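Local structure of NMB1025 protein (Neisseria meningitidis serogroup B, 3KJJ) at residues R56-C61 with I118-R123; A71-R76 with G86-W91; A82-V87 with P98-V103. The protein is of unknown function but belongs to the YjgF/RutC family, whose better-known members form trimers and deaminate reactive enamines and imines. All coordinates share one frame; numbering follows the deposited sequence. Where two conformers were deposited one is given.

Contact 1 (R56-C61 with I118-R123)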
ATOM      1  N   ARG B  56     -17.511   8.685   5.363  1.00 18.22           N
ATOM      2  CA  ARG B  56     -18.176   9.565   4.401  1.00 18.30           C
ATOM      3  C   ARG B  56     -17.778   9.235   2.961  1.00 16.04           C
ATOM      4  O   ARG B  56     -18.643   9.155   2.089  1.00 16.80           O
ATOM      5  CB  ARG B  56     -17.957  11.046   4.736  1.00 18.19           C
ATOM      6  CG  ARG B  56     -18.758  11.535   5.953  1.00 20.87           C
ATOM      7  CD  ARG B  56     -18.805  13.074   6.058  1.00 20.21           C
ATOM      8  NE  ARG B  56     -17.473  13.684   6.144  1.00 17.41           N
ATOM      9  CZ  ARG B  56     -16.786  13.852   7.275  1.00 23.95           C
ATOM     10  NH1 ARG B  56     -17.296  13.452   8.432  1.00 16.25           N
ATOM     11  NH2 ARG B  56     -15.577  14.420   7.251  1.00 22.79           N
ATOM     12  N   TRP B  57     -16.488   8.978   2.730  1.00 12.96           N
ATOM     13  CA  TRP B  57     -16.007   8.629   1.391  1.00 14.81           C
ATOM     14  C   TRP B  57     -16.375   7.217   0.944  1.00 15.72           C
ATOM     15  O   TRP B  57     -16.585   6.984  -0.245  1.00 18.90           O
ATOM     16  CB  TRP B  57     -14.498   8.899   1.233  1.00 13.86           C
ATOM     17  CG  TRP B  57     -14.191  10.386   1.232  1.00 12.34           C
ATOM     18  CD1 TRP B  57     -13.513  11.083   2.194  1.00 15.72           C
ATOM     19  CD2 TRP B  57     -14.577  11.350   0.239  1.00 13.48           C
ATOM     20  NE1 TRP B  57     -13.439  12.407   1.859  1.00 13.42           N
ATOM     21  CE2 TRP B  57     -14.090  12.603   0.665  1.00 11.09           C
ATOM     22  CE3 TRP B  57     -15.301  11.278  -0.959  1.00 14.63           C
ATOM     23  CZ2 TRP B  57     -14.295  13.777  -0.067  1.00 17.79           C
ATOM     24  CZ3 TRP B  57     -15.495  12.444  -1.694  1.00 17.10           C
ATOM     25  CH2 TRP B  57     -14.993  13.677  -1.243  1.00 23.92           C
ATOM     26  N   LEU B  58     -16.489   6.285   1.890  1.00 18.08           N
ATOM     27  CA  LEU B  58     -16.901   4.926   1.542  1.00 17.68           C
ATOM     28  C   LEU B  58     -18.379   4.928   1.141  1.00 16.82           C
ATOM     29  O   LEU B  58     -18.763   4.270   0.166  1.00 19.47           O
ATOM     30  CB  LEU B  58     -16.598   3.934   2.685  1.00 15.71           C
ATOM     31  CG  LEU B  58     -15.116   3.568   2.934  1.00 15.61           C
ATOM     32  CD1 LEU B  58     -14.982   2.541   4.057  1.00 12.11           C
ATOM     33  CD2 LEU B  58     -14.395   3.072   1.680  1.00 17.00           C
ATOM     34  N   ALA B  59     -19.192   5.688   1.876  1.00 17.13           N
ATOM     35  CA  ALA B  59     -20.605   5.900   1.525  1.00 18.09           C
ATOM     36  C   ALA B  59     -20.753   6.445   0.105  1.00 19.48           C
ATOM     37  O   ALA B  59     -21.512   5.903  -0.709  1.00 18.53           O
ATOM     38  CB  ALA B  59     -21.280   6.833   2.537  1.00 21.47           C
ATOM     39  N   GLU B  60     -20.001   7.499  -0.202  1.00 18.54           N
ATOM     40  CA  GLU B  60     -20.006   8.068  -1.539  1.00 21.47           C
ATOM     41  C   GLU B  60     -19.668   7.030  -2.627  1.00 21.20           C
ATOM     42  O   GLU B  60     -20.187   7.115  -3.733  1.00 20.91           O
ATOM     43  CB  GLU B  60     -19.077   9.286  -1.611  1.00 23.26           C
ATOM     44  CG  GLU B  60     -19.564  10.347  -2.595  1.00 37.27           C
ATOM     45  CD  GLU B  60     -19.108  11.761  -2.241  1.00 45.09           C
ATOM     46  OE1 GLU B  60     -18.735  12.510  -3.171  1.00 47.47           O
ATOM     47  OE2 GLU B  60     -19.135  12.130  -1.043  1.00 42.99           O
ATOM     48  N   CYS B  61     -18.820   6.049  -2.306  1.00 22.17           N
ATOM     49  CA  CYS B  61     -18.427   5.008  -3.278  1.00 22.84           C
ATOM     50  C   CYS B  61     -19.311   3.756  -3.310  1.00 20.05           C
ATOM     51  O   CYS B  61     -19.031   2.807  -4.059  1.00 18.37           O
ATOM     52  CB  CYS B  61     -16.970   4.583  -3.056  1.00 23.27           C
ATOM     53  SG  CYS B  61     -15.780   5.920  -3.224  1.00 26.77           S
ATOM     54  N   ILE B 118      -7.023   3.450   2.878  1.00 15.44           N
ATOM     55  CA  ILE B 118      -7.999   2.361   2.799  1.00 13.25           C
ATOM     56  C   ILE B 118      -8.114   1.830   1.371  1.00 12.26           C
ATOM     57  O   ILE B 118      -8.096   2.610   0.414  1.00  9.26           O
ATOM     58  CB  ILE B 118      -9.417   2.865   3.216  1.00 16.70           C
ATOM     59  CG1 ILE B 118      -9.457   3.290   4.685  1.00 11.76           C
ATOM     60  CG2 ILE B 118     -10.498   1.817   2.912  1.00 11.77           C
ATOM     61  CD1 ILE B 118      -9.299   2.171   5.680  1.00 10.61           C
ATOM     62  N   THR B 119      -8.226   0.502   1.262  1.00 12.16           N
ATOM     63  CA  THR B 119      -8.700  -0.194   0.073  1.00 14.66           C
ATOM     64  C   THR B 119      -9.989  -0.919   0.465  1.00 14.35           C
ATOM     65  O   THR B 119     -10.048  -1.595   1.505  1.00 13.68           O
ATOM     66  CB  THR B 119      -7.679  -1.241  -0.437  1.00 16.10           C
ATOM     67  OG1 THR B 119      -6.360  -0.674  -0.445  1.00 16.96           O
ATOM     68  CG2 THR B 119      -8.029  -1.716  -1.873  1.00 11.76           C
ATOM     69  N   ALA B 120     -11.010  -0.811  -0.381  1.00 12.61           N
ATOM     70  CA  ALA B 120     -12.311  -1.369  -0.049  1.00 13.45           C
ATOM     71  C   ALA B 120     -12.982  -1.937  -1.286  1.00 14.30           C
ATOM     72  O   ALA B 120     -12.453  -1.840  -2.399  1.00 12.12           O
ATOM     73  CB  ALA B 120     -13.213  -0.299   0.614  1.00 14.49           C
ATOM     74  N   VAL B 121     -14.136  -2.553  -1.076  1.00 16.59           N
ATOM     75  CA  VAL B 121     -14.908  -3.099  -2.183  0.50 19.23           C
ATOM     76  C   VAL B 121     -16.297  -2.456  -2.253  1.00 20.82           C
ATOM     77  O   VAL B 121     -16.894  -2.128  -1.232  1.00 19.37           O
ATOM     78  CB  VAL B 121     -14.959  -4.658  -2.152  0.50 19.48           C
ATOM     79  CG1 VAL B 121     -15.874  -5.174  -1.057  0.50 16.21           C
ATOM     80  CG2 VAL B 121     -15.365  -5.219  -3.512  0.50 16.71           C
ATOM     81  N   LYS B 122     -16.775  -2.247  -3.476  1.00 20.87           N
ATOM     82  CA  LYS B 122     -18.113  -1.745  -3.722  1.00 23.04           C
ATOM     83  C   LYS B 122     -19.110  -2.869  -3.433  1.00 24.19           C
ATOM     84  O   LYS B 122     -18.927  -3.991  -3.911  1.00 24.65           O
ATOM     85  CB  LYS B 122     -18.225  -1.290  -5.182  1.00 23.65           C
ATOM     86  CG  LYS B 122     -19.514  -0.562  -5.538  1.00 26.93           C
ATOM     87  CD  LYS B 122     -19.501  -0.134  -7.003  1.00 31.91           C
ATOM     88  CE  LYS B 122     -20.857   0.391  -7.439  1.00 29.71           C
ATOM     89  NZ  LYS B 122     -20.755   1.159  -8.717  1.00 32.00           N
ATOM     90  N   ARG B 123     -20.145  -2.569  -2.642  1.00 23.33           N
ATOM     91  CA  ARG B 123     -21.196  -3.536  -2.339  0.50 24.93           C
ATOM     92  C   ARG B 123     -21.932  -3.978  -3.599  1.00 25.23           C
ATOM     93  O   ARG B 123     -22.230  -3.160  -4.467  1.00 23.26           O
ATOM     94  CB  ARG B 123     -22.205  -2.943  -1.352  0.50 25.22           C
ATOM     95  CG  ARG B 123     -21.804  -3.072   0.101  0.50 24.58           C
ATOM     96  CD  ARG B 123     -22.816  -2.405   1.015  0.50 26.06           C
ATOM     97  NE  ARG B 123     -22.639  -0.954   1.053  0.50 31.31           N
ATOM     98  CZ  ARG B 123     -23.610  -0.063   0.874  0.50 30.58           C
ATOM     99  NH1 ARG B 123     -23.332   1.232   0.931  0.50 33.47           N
ATOM    100  NH2 ARG B 123     -24.857  -0.461   0.652  0.50 31.06           N
TER
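Leu-58, in the last full turn of helix 43-60, sets its CD2 methyl on the CB of Ala-120 at 3.7 Å, part of the packing of helix 43-60 on the sheet in the YjgF-like fold. The apolar packing is carried by alternate residues of strand 114-121, since Ile-118 and Ala-120 both direct their side chains at the helix. A short alanine suits the closest approach, because the small side chain lets the leucine methyl pack directly on CB. The leucine's CG lies beside the backbone N (chi1 -72°), which turns the branch down to the sheet, and Leu-58 CD2 also meets Ile-118 CG2, more loosely, at 4.3 Å. Leu-32 and Val-68, on the strands flanking 114-121, add further hydrophobic surface to the same leucine. Thr-119 and Val-121 face the other way, and Thr-119 packs on Phe-31 of the second subunit.

Toward the surface, Lys-122 lies at the margin of the contact. It is exposed and extended, as befits a surface lysine, and the aliphatic base of its chain passes the backbone of Cys-61: Lys-122 CG lies 3.7 Å from the carbonyl O of Cys-61.

Contact 2 (A71-R76 with G86-W91)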
ATOM      1  N   ALA B  71      -6.168  -1.697   5.396  1.00 15.52           N
ATOM      2  CA  ALA B  71      -5.936  -0.391   5.980  1.00 15.15           C
ATOM      3  C   ALA B  71      -4.468  -0.294   6.378  1.00 15.22           C
ATOM      4  O   ALA B  71      -3.944  -1.185   7.041  1.00 14.47           O
ATOM      5  CB  ALA B  71      -6.825  -0.200   7.206  1.00 11.01           C
ATOM      6  N   VAL B  72      -3.811   0.777   5.954  1.00 15.20           N
ATOM      7  CA  VAL B  72      -2.470   1.079   6.427  1.00 15.29           C
ATOM      8  C   VAL B  72      -2.596   2.333   7.266  1.00 15.86           C
ATOM      9  O   VAL B  72      -3.187   3.330   6.834  1.00 15.62           O
ATOM     10  CB  VAL B  72      -1.460   1.291   5.288  1.00 15.93           C
ATOM     11  CG1 VAL B  72      -0.039   1.465   5.853  1.00 16.55           C
ATOM     12  CG2 VAL B  72      -1.495   0.134   4.324  1.00 16.28           C
ATOM     13  N   ILE B  73      -2.067   2.249   8.482  1.00 13.05           N
ATOM     14  CA  ILE B  73      -2.150   3.323   9.445  1.00 12.11           C
ATOM     15  C   ILE B  73      -0.741   3.814   9.668  1.00 14.57           C
ATOM     16  O   ILE B  73       0.141   3.043  10.045  1.00 13.09           O
ATOM     17  CB  ILE B  73      -2.758   2.853  10.782  1.00 12.36           C
ATOM     18  CG1 ILE B  73      -4.179   2.309  10.566  1.00 14.30           C
ATOM     19  CG2 ILE B  73      -2.777   4.010  11.814  1.00 13.63           C
ATOM     20  CD1 ILE B  73      -4.670   1.431  11.729  1.00  6.91           C
ATOM     21  N   TYR B  74      -0.544   5.091   9.380  1.00 10.80           N
ATOM     22  CA  TYR B  74       0.727   5.735   9.569  1.00 16.70           C
ATOM     23  C   TYR B  74       0.567   6.591  10.820  1.00 13.01           C
ATOM     24  O   TYR B  74      -0.353   7.394  10.906  1.00 16.79           O
ATOM     25  CB  TYR B  74       1.059   6.587   8.344  1.00 10.88           C
ATOM     26  CG  TYR B  74       1.205   5.821   7.042  1.00 18.85           C
ATOM     27  CD1 TYR B  74       2.352   5.071   6.769  1.00 12.75           C
ATOM     28  CD2 TYR B  74       0.202   5.864   6.067  1.00 16.14           C
ATOM     29  CE1 TYR B  74       2.485   4.370   5.576  1.00 17.72           C
ATOM     30  CE2 TYR B  74       0.328   5.167   4.884  1.00 14.53           C
ATOM     31  CZ  TYR B  74       1.469   4.425   4.642  1.00 17.77           C
ATOM     32  OH  TYR B  74       1.595   3.742   3.460  1.00 25.87           O
ATOM     33  N   LEU B  75       1.433   6.388  11.804  1.00 16.50           N
ATOM     34  CA  LEU B  75       1.477   7.280  12.961  1.00 18.24           C
ATOM     35  C   LEU B  75       2.774   8.058  12.925  1.00 19.95           C
ATOM     36  O   LEU B  75       3.810   7.512  12.554  1.00 18.74           O
ATOM     37  CB  LEU B  75       1.391   6.497  14.275  1.00 17.92           C
ATOM     38  CG  LEU B  75       0.100   5.742  14.583  1.00 21.45           C
ATOM     39  CD1 LEU B  75       0.339   4.793  15.763  1.00 19.01           C
ATOM     40  CD2 LEU B  75      -1.054   6.703  14.886  1.00 14.75           C
ATOM     41  N   ARG B  76       2.708   9.327  13.321  1.00 20.11           N
ATOM     42  CA  ARG B  76       3.883  10.172  13.442  1.00 19.03           C
ATOM     43  C   ARG B  76       4.811   9.642  14.538  1.00 18.33           C
ATOM     44  O   ARG B  76       6.042   9.718  14.433  1.00 19.84           O
ATOM     45  CB  ARG B  76       3.468  11.613  13.748  1.00 19.76           C
ATOM     46  CG  ARG B  76       4.649  12.525  14.054  1.00 18.08           C
ATOM     47  CD  ARG B  76       4.229  13.911  14.505  1.00 20.80           C
ATOM     48  NE  ARG B  76       5.396  14.779  14.650  1.00 21.01           N
ATOM     49  CZ  ARG B  76       6.066  15.331  13.641  1.00 20.69           C
ATOM     50  NH1 ARG B  76       5.689  15.126  12.387  1.00 11.87           N
ATOM     51  NH2 ARG B  76       7.112  16.111  13.885  1.00 19.76           N
ATOM     52  N   GLY B  86      -7.510   2.099  20.425  1.00 17.49           N
ATOM     53  CA  GLY B  86      -8.750   2.209  21.198  1.00 18.61           C
ATOM     54  C   GLY B  86      -9.911   2.732  20.372  1.00 18.44           C
ATOM     55  O   GLY B  86     -11.044   2.258  20.507  1.00 17.57           O
ATOM     56  N   VAL B  87      -9.621   3.688  19.489  1.00 17.70           N
ATOM     57  CA  VAL B  87     -10.638   4.271  18.641  1.00 16.27           C
ATOM     58  C   VAL B  87     -10.925   3.345  17.450  1.00 16.93           C
ATOM     59  O   VAL B  87     -12.086   3.070  17.142  1.00 20.64           O
ATOM     60  CB  VAL B  87     -10.274   5.721  18.237  1.00 16.82           C
ATOM     61  CG1 VAL B  87     -11.285   6.291  17.240  1.00 13.11           C
ATOM     62  CG2 VAL B  87     -10.191   6.596  19.498  1.00 12.36           C
ATOM     63  N   TRP B  88      -9.862   2.862  16.808  1.00 17.60           N
ATOM     64  CA  TRP B  88      -9.960   1.882  15.724  1.00 20.38           C
ATOM     65  C   TRP B  88     -10.770   0.654  16.124  1.00 18.48           C
ATOM     66  O   TRP B  88     -11.701   0.279  15.415  1.00 20.31           O
ATOM     67  CB  TRP B  88      -8.559   1.466  15.268  1.00 20.21           C
ATOM     68  CG  TRP B  88      -8.517   0.332  14.296  1.00 17.44           C
ATOM     69  CD1 TRP B  88      -8.394  -0.988  14.592  1.00 18.55           C
ATOM     70  CD2 TRP B  88      -8.569   0.422  12.864  1.00 13.89           C
ATOM     71  NE1 TRP B  88      -8.373  -1.732  13.436  1.00 19.39           N
ATOM     72  CE2 TRP B  88      -8.487  -0.893  12.362  1.00 20.30           C
ATOM     73  CE3 TRP B  88      -8.707   1.483  11.964  1.00 15.53           C
ATOM     74  CZ2 TRP B  88      -8.515  -1.179  10.990  1.00 15.35           C
ATOM     75  CZ3 TRP B  88      -8.739   1.199  10.597  1.00 18.08           C
ATOM     76  CH2 TRP B  88      -8.647  -0.123  10.129  1.00 20.49           C
ATOM     77  N   ASP B  89     -10.418   0.051  17.263  1.00 18.62           N
ATOM     78  CA  ASP B  89     -11.088  -1.150  17.780  1.00 20.64           C
ATOM     79  C   ASP B  89     -12.588  -0.992  17.970  1.00 18.89           C
ATOM     80  O   ASP B  89     -13.339  -1.942  17.738  1.00 20.90           O
ATOM     81  CB  ASP B  89     -10.461  -1.614  19.100  1.00 21.15           C
ATOM     82  CG  ASP B  89      -9.075  -2.182  18.916  1.00 21.97           C
ATOM     83  OD1 ASP B  89      -8.636  -2.331  17.755  1.00 18.67           O
ATOM     84  OD2 ASP B  89      -8.423  -2.481  19.936  1.00 25.91           O
ATOM     85  N   ALA B  90     -13.007   0.195  18.409  1.00 17.66           N
ATOM     86  CA  ALA B  90     -14.424   0.533  18.593  1.00 19.49           C
ATOM     87  C   ALA B  90     -15.150   0.797  17.271  1.00 19.11           C
ATOM     88  O   ALA B  90     -16.364   0.594  17.169  1.00 20.67           O
ATOM     89  CB  ALA B  90     -14.563   1.742  19.517  1.00 20.59           C
ATOM     90  N   TRP B  91     -14.400   1.240  16.269  1.00 17.72           N
ATOM     91  CA  TRP B  91     -14.959   1.652  14.976  1.00 15.25           C
ATOM     92  C   TRP B  91     -15.128   0.486  14.016  1.00 15.89           C
ATOM     93  O   TRP B  91     -16.162   0.399  13.358  1.00 15.47           O
ATOM     94  CB  TRP B  91     -14.110   2.753  14.348  1.00 12.76           C
ATOM     95  CG  TRP B  91     -14.456   3.145  12.915  1.00 14.56           C
ATOM     96  CD1 TRP B  91     -15.372   4.077  12.520  1.00 17.02           C
ATOM     97  CD2 TRP B  91     -13.842   2.654  11.711  1.00 10.87           C
ATOM     98  NE1 TRP B  91     -15.387   4.178  11.146  1.00 16.82           N
ATOM     99  CE2 TRP B  91     -14.454   3.322  10.626  1.00 15.09           C
ATOM    100  CE3 TRP B  91     -12.837   1.708  11.446  1.00 12.42           C
ATOM    101  CZ2 TRP B  91     -14.097   3.074   9.295  1.00 12.67           C
ATOM    102  CZ3 TRP B  91     -12.478   1.465  10.137  1.00 11.94           C
ATOM    103  CH2 TRP B  91     -13.113   2.145   9.069  1.00 18.36           C
TER
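The indole of Trp-88 lies between helix 81-91 and strand 68-75, where it meets Ile-73 and Ala-71, two side chains on the same side of the strand. The contact with Ile-73 is a CH-pi interaction: methyl CD1 of Ile-73 sits over one face of the Trp-88 six-membered ring, 4.2 Å from its centroid and 14° off the ring normal. It lies toward the rim, with CE3 its nearest ring atom. The isoleucine's CG1 branch reaches this place because it stands beside the backbone N (chi1 -60°) and then extends, carrying CD1 out from the strand.

Ordinary apolar packing joins the ring to Ala-71, whose CB is 3.4 Å from Trp-88 CH2. So small a residue lets the far end of the indole come down close to the strand. On the face opposite Ile-73, Trp-91 of the next helical turn covers the rim of the ring, and Leu-51 of helix 43-60 also packs on Trp-88.

The polar contact of the indole is made by NE1, which donates a hydrogen bond to the backbone O of Arg-19 of the second subunit. Separately, Arg-100 is a cation-pi partner of the ring. Tryptophan suits the site because a broad apolar surface and one N-H serve helix, sheet and subunit interface together. This packing belongs to a beta-alpha-beta unit, with helix 81-91 covering the sheet between parallel strands 68-75 and 99-104.

Contact 3 (A82-V87 with P98-V103)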
ATOM      1  N   ALA B  82      -1.529   2.559  21.257  1.00 19.61           N
ATOM      2  CA  ALA B  82      -2.674   2.146  22.073  1.00 21.19           C
ATOM      3  C   ALA B  82      -3.848   3.121  21.979  1.00 18.22           C
ATOM      4  O   ALA B  82      -5.003   2.697  21.939  1.00 19.65           O
ATOM      5  CB  ALA B  82      -2.265   1.908  23.537  1.00 20.35           C
ATOM      6  N   GLU B  83      -3.553   4.418  21.930  1.00 19.27           N
ATOM      7  CA  GLU B  83      -4.589   5.444  21.827  1.00 20.52           C
ATOM      8  C   GLU B  83      -5.339   5.354  20.503  1.00 18.09           C
ATOM      9  O   GLU B  83      -6.572   5.448  20.480  1.00 19.49           O
ATOM     10  CB  GLU B  83      -4.009   6.852  22.005  1.00 20.72           C
ATOM     11  CG  GLU B  83      -5.065   7.947  22.158  1.00 25.07           C
ATOM     12  CD  GLU B  83      -4.503   9.276  22.656  1.00 28.51           C
ATOM     13  OE1 GLU B  83      -3.311   9.328  23.017  1.00 28.50           O
ATOM     14  OE2 GLU B  83      -5.256  10.273  22.680  1.00 27.56           O
HETATM   15  N   MSE B  84      -4.585   5.190  19.414  1.00 17.67           N
HETATM   16  CA  MSE B  84      -5.164   5.020  18.075  1.00 19.75           C
HETATM   17  C   MSE B  84      -6.027   3.767  18.077  1.00 20.27           C
HETATM   18  O   MSE B  84      -7.215   3.844  17.754  1.00 21.55           O
HETATM   19  CB  MSE B  84      -4.067   4.962  17.001  1.00 19.86           C
HETATM   20  CG  MSE B  84      -4.562   4.828  15.544  1.00 17.32           C
HETATM   21 SE   MSE B  84      -5.129   2.992  15.062  1.00 24.12          SE
HETATM   22  CE  MSE B  84      -6.186   3.467  13.511  1.00 29.16           C
ATOM     23  N   ASN B  85      -5.431   2.640  18.485  1.00 20.23           N
ATOM     24  CA  ASN B  85      -6.111   1.335  18.589  1.00 20.15           C
ATOM     25  C   ASN B  85      -7.440   1.358  19.320  1.00 19.47           C
ATOM     26  O   ASN B  85      -8.388   0.712  18.888  1.00 19.05           O
ATOM     27  CB  ASN B  85      -5.199   0.286  19.252  1.00 19.71           C
ATOM     28  CG  ASN B  85      -4.087  -0.186  18.338  1.00 19.46           C
ATOM     29  OD1 ASN B  85      -4.153  -0.026  17.124  1.00 17.50           O
ATOM     30  ND2 ASN B  85      -3.053  -0.768  18.923  1.00 17.86           N
ATOM     31  N   GLY B  86      -7.510   2.099  20.425  1.00 17.49           N
ATOM     32  CA  GLY B  86      -8.750   2.209  21.198  1.00 18.61           C
ATOM     33  C   GLY B  86      -9.911   2.732  20.372  1.00 18.44           C
ATOM     34  O   GLY B  86     -11.044   2.258  20.507  1.00 17.57           O
ATOM     35  N   VAL B  87      -9.621   3.688  19.489  1.00 17.70           N
ATOM     36  CA  VAL B  87     -10.638   4.271  18.641  1.00 16.27           C
ATOM     37  C   VAL B  87     -10.925   3.345  17.450  1.00 16.93           C
ATOM     38  O   VAL B  87     -12.086   3.070  17.142  1.00 20.64           O
ATOM     39  CB  VAL B  87     -10.274   5.721  18.237  1.00 16.82           C
ATOM     40  CG1 VAL B  87     -11.285   6.291  17.240  1.00 13.11           C
ATOM     41  CG2 VAL B  87     -10.191   6.596  19.498  1.00 12.36           C
ATOM     42  N   PRO B  98     -10.493  -5.549   8.712  1.00 12.01           N
ATOM     43  CA  PRO B  98      -9.660  -5.615   7.508  1.00 12.64           C
ATOM     44  C   PRO B  98      -8.222  -6.077   7.751  1.00 13.88           C
ATOM     45  O   PRO B  98      -7.755  -6.095   8.900  1.00 12.77           O
ATOM     46  CB  PRO B  98      -9.664  -4.165   7.017  1.00 11.75           C
ATOM     47  CG  PRO B  98      -9.757  -3.372   8.271  1.00 12.41           C
ATOM     48  CD  PRO B  98     -10.668  -4.156   9.183  1.00 11.70           C
ATOM     49  N   ALA B  99      -7.533  -6.460   6.672  1.00 12.82           N
ATOM     50  CA  ALA B  99      -6.066  -6.584   6.702  1.00 13.81           C
ATOM     51  C   ALA B  99      -5.535  -5.227   7.144  1.00 15.11           C
ATOM     52  O   ALA B  99      -6.036  -4.186   6.704  1.00 13.82           O
ATOM     53  CB  ALA B  99      -5.516  -6.948   5.342  1.00 13.78           C
ATOM     54  N   ARG B 100      -4.553  -5.228   8.034  1.00 16.39           N
ATOM     55  CA  ARG B 100      -4.085  -3.973   8.618  1.00 17.86           C
ATOM     56  C   ARG B 100      -2.576  -4.002   8.793  1.00 11.17           C
ATOM     57  O   ARG B 100      -1.995  -5.049   9.052  1.00 12.61           O
ATOM     58  CB  ARG B 100      -4.755  -3.731   9.972  1.00 18.86           C
ATOM     59  CG  ARG B 100      -4.746  -2.285  10.424  1.00 19.88           C
ATOM     60  CD  ARG B 100      -5.270  -2.114  11.839  1.00 19.13           C
ATOM     61  NE  ARG B 100      -4.205  -2.232  12.830  1.00 18.23           N
ATOM     62  CZ  ARG B 100      -4.180  -1.617  14.008  1.00 17.57           C
ATOM     63  NH1 ARG B 100      -5.163  -0.794  14.384  1.00 18.37           N
ATOM     64  NH2 ARG B 100      -3.142  -1.808  14.808  1.00 20.26           N
ATOM     65  N   ALA B 101      -1.951  -2.850   8.603  1.00 13.78           N
ATOM     66  CA  ALA B 101      -0.553  -2.669   8.964  1.00 12.58           C
ATOM     67  C   ALA B 101      -0.412  -1.313   9.639  1.00 13.51           C
ATOM     68  O   ALA B 101      -1.114  -0.358   9.300  1.00 15.86           O
ATOM     69  CB  ALA B 101       0.343  -2.783   7.733  1.00 11.74           C
ATOM     70  N   CYS B 102       0.470  -1.227  10.627  1.00 13.16           N
ATOM     71  CA  CYS B 102       0.660   0.046  11.309  1.00 15.39           C
ATOM     72  C   CYS B 102       2.142   0.317  11.420  1.00 13.36           C
ATOM     73  O   CYS B 102       2.872  -0.496  11.975  1.00 16.12           O
ATOM     74  CB  CYS B 102      -0.005   0.071  12.686  1.00 18.33           C
ATOM     75  SG  CYS B 102       0.104   1.697  13.480  1.00 16.82           S
ATOM     76  N   VAL B 103       2.574   1.436  10.841  1.00 16.09           N
ATOM     77  CA  VAL B 103       3.996   1.791  10.814  1.00 18.61           C
ATOM     78  C   VAL B 103       4.199   3.251  11.218  1.00 18.46           C
ATOM     79  O   VAL B 103       3.272   4.055  11.181  1.00 17.51           O
ATOM     80  CB  VAL B 103       4.694   1.481   9.438  1.00 18.43           C
ATOM     81  CG1 VAL B 103       4.451   0.028   9.009  1.00 24.91           C
ATOM     82  CG2 VAL B 103       4.252   2.441   8.339  1.00 20.56           C
TER
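Arg-100 holds the side-chain oxygen of Asn-85 with both terminal nitrogens. Arg-100 NH1 donates to Asn-85 OD1 at 3.0 Å, with an N-H...O angle of 150°, and Arg-100 NH2 to the same Asn-85 OD1 at 3.1 Å. The oxygen lies practically in the guanidinium plane, at the end of the group, whereas the donors approach it from one face of the amide, tilted from the carbonyl plane. The amide and guanidinium planes are about 30° apart. An amide oxygen probably suits this buried place, as it can accept two N-H groups without bringing in a second full charge, and the two bonds hold the end of the guanidinium on it.

The arginine runs out extended from the strand and bends at chi3 (89°), which turns the guanidinium to the asparagine. Selenomethionine Met-84 approaches from the opposite direction, Met-84 SE lying 3.8 Å from Arg-100 NH1. Its long, flexible chain also packs on Ile-73 of strand 68-75.

Tyr-81, from the start of helix 81-91, packs on both Arg-100 and Cys-102. Helix 81-91 lies over the sheet beside helix 43-60, whose Thr-47 touches Met-84, while strand 99-104, one of the sheet's two outermost, hydrogen-bonds through its backbone to strand 68-75 and the second subunit.

All three contacts bring a helix onto the one mixed sheet and are largely buried, though contact 1 ends in an exposed lysine at its margin. Contacts 2 and 3 share helix 81-91 and lie side by side, their centres about 3 Å apart, on adjacent parallel strands. Contact 1 uses helix 43-60 and strand 114-121 instead; its centre is about 17 Å from that of contact 2, across the chain's centre, yet Ile-118 and Ala-71 touch over neighbouring strands. The chemistry shifts along the sheet: aliphatic packing in contact 1, aromatic packing in contact 2, and a buried charged group held by an amide in contact 3, on an outermost strand that hydrogen-bonds to the second subunit.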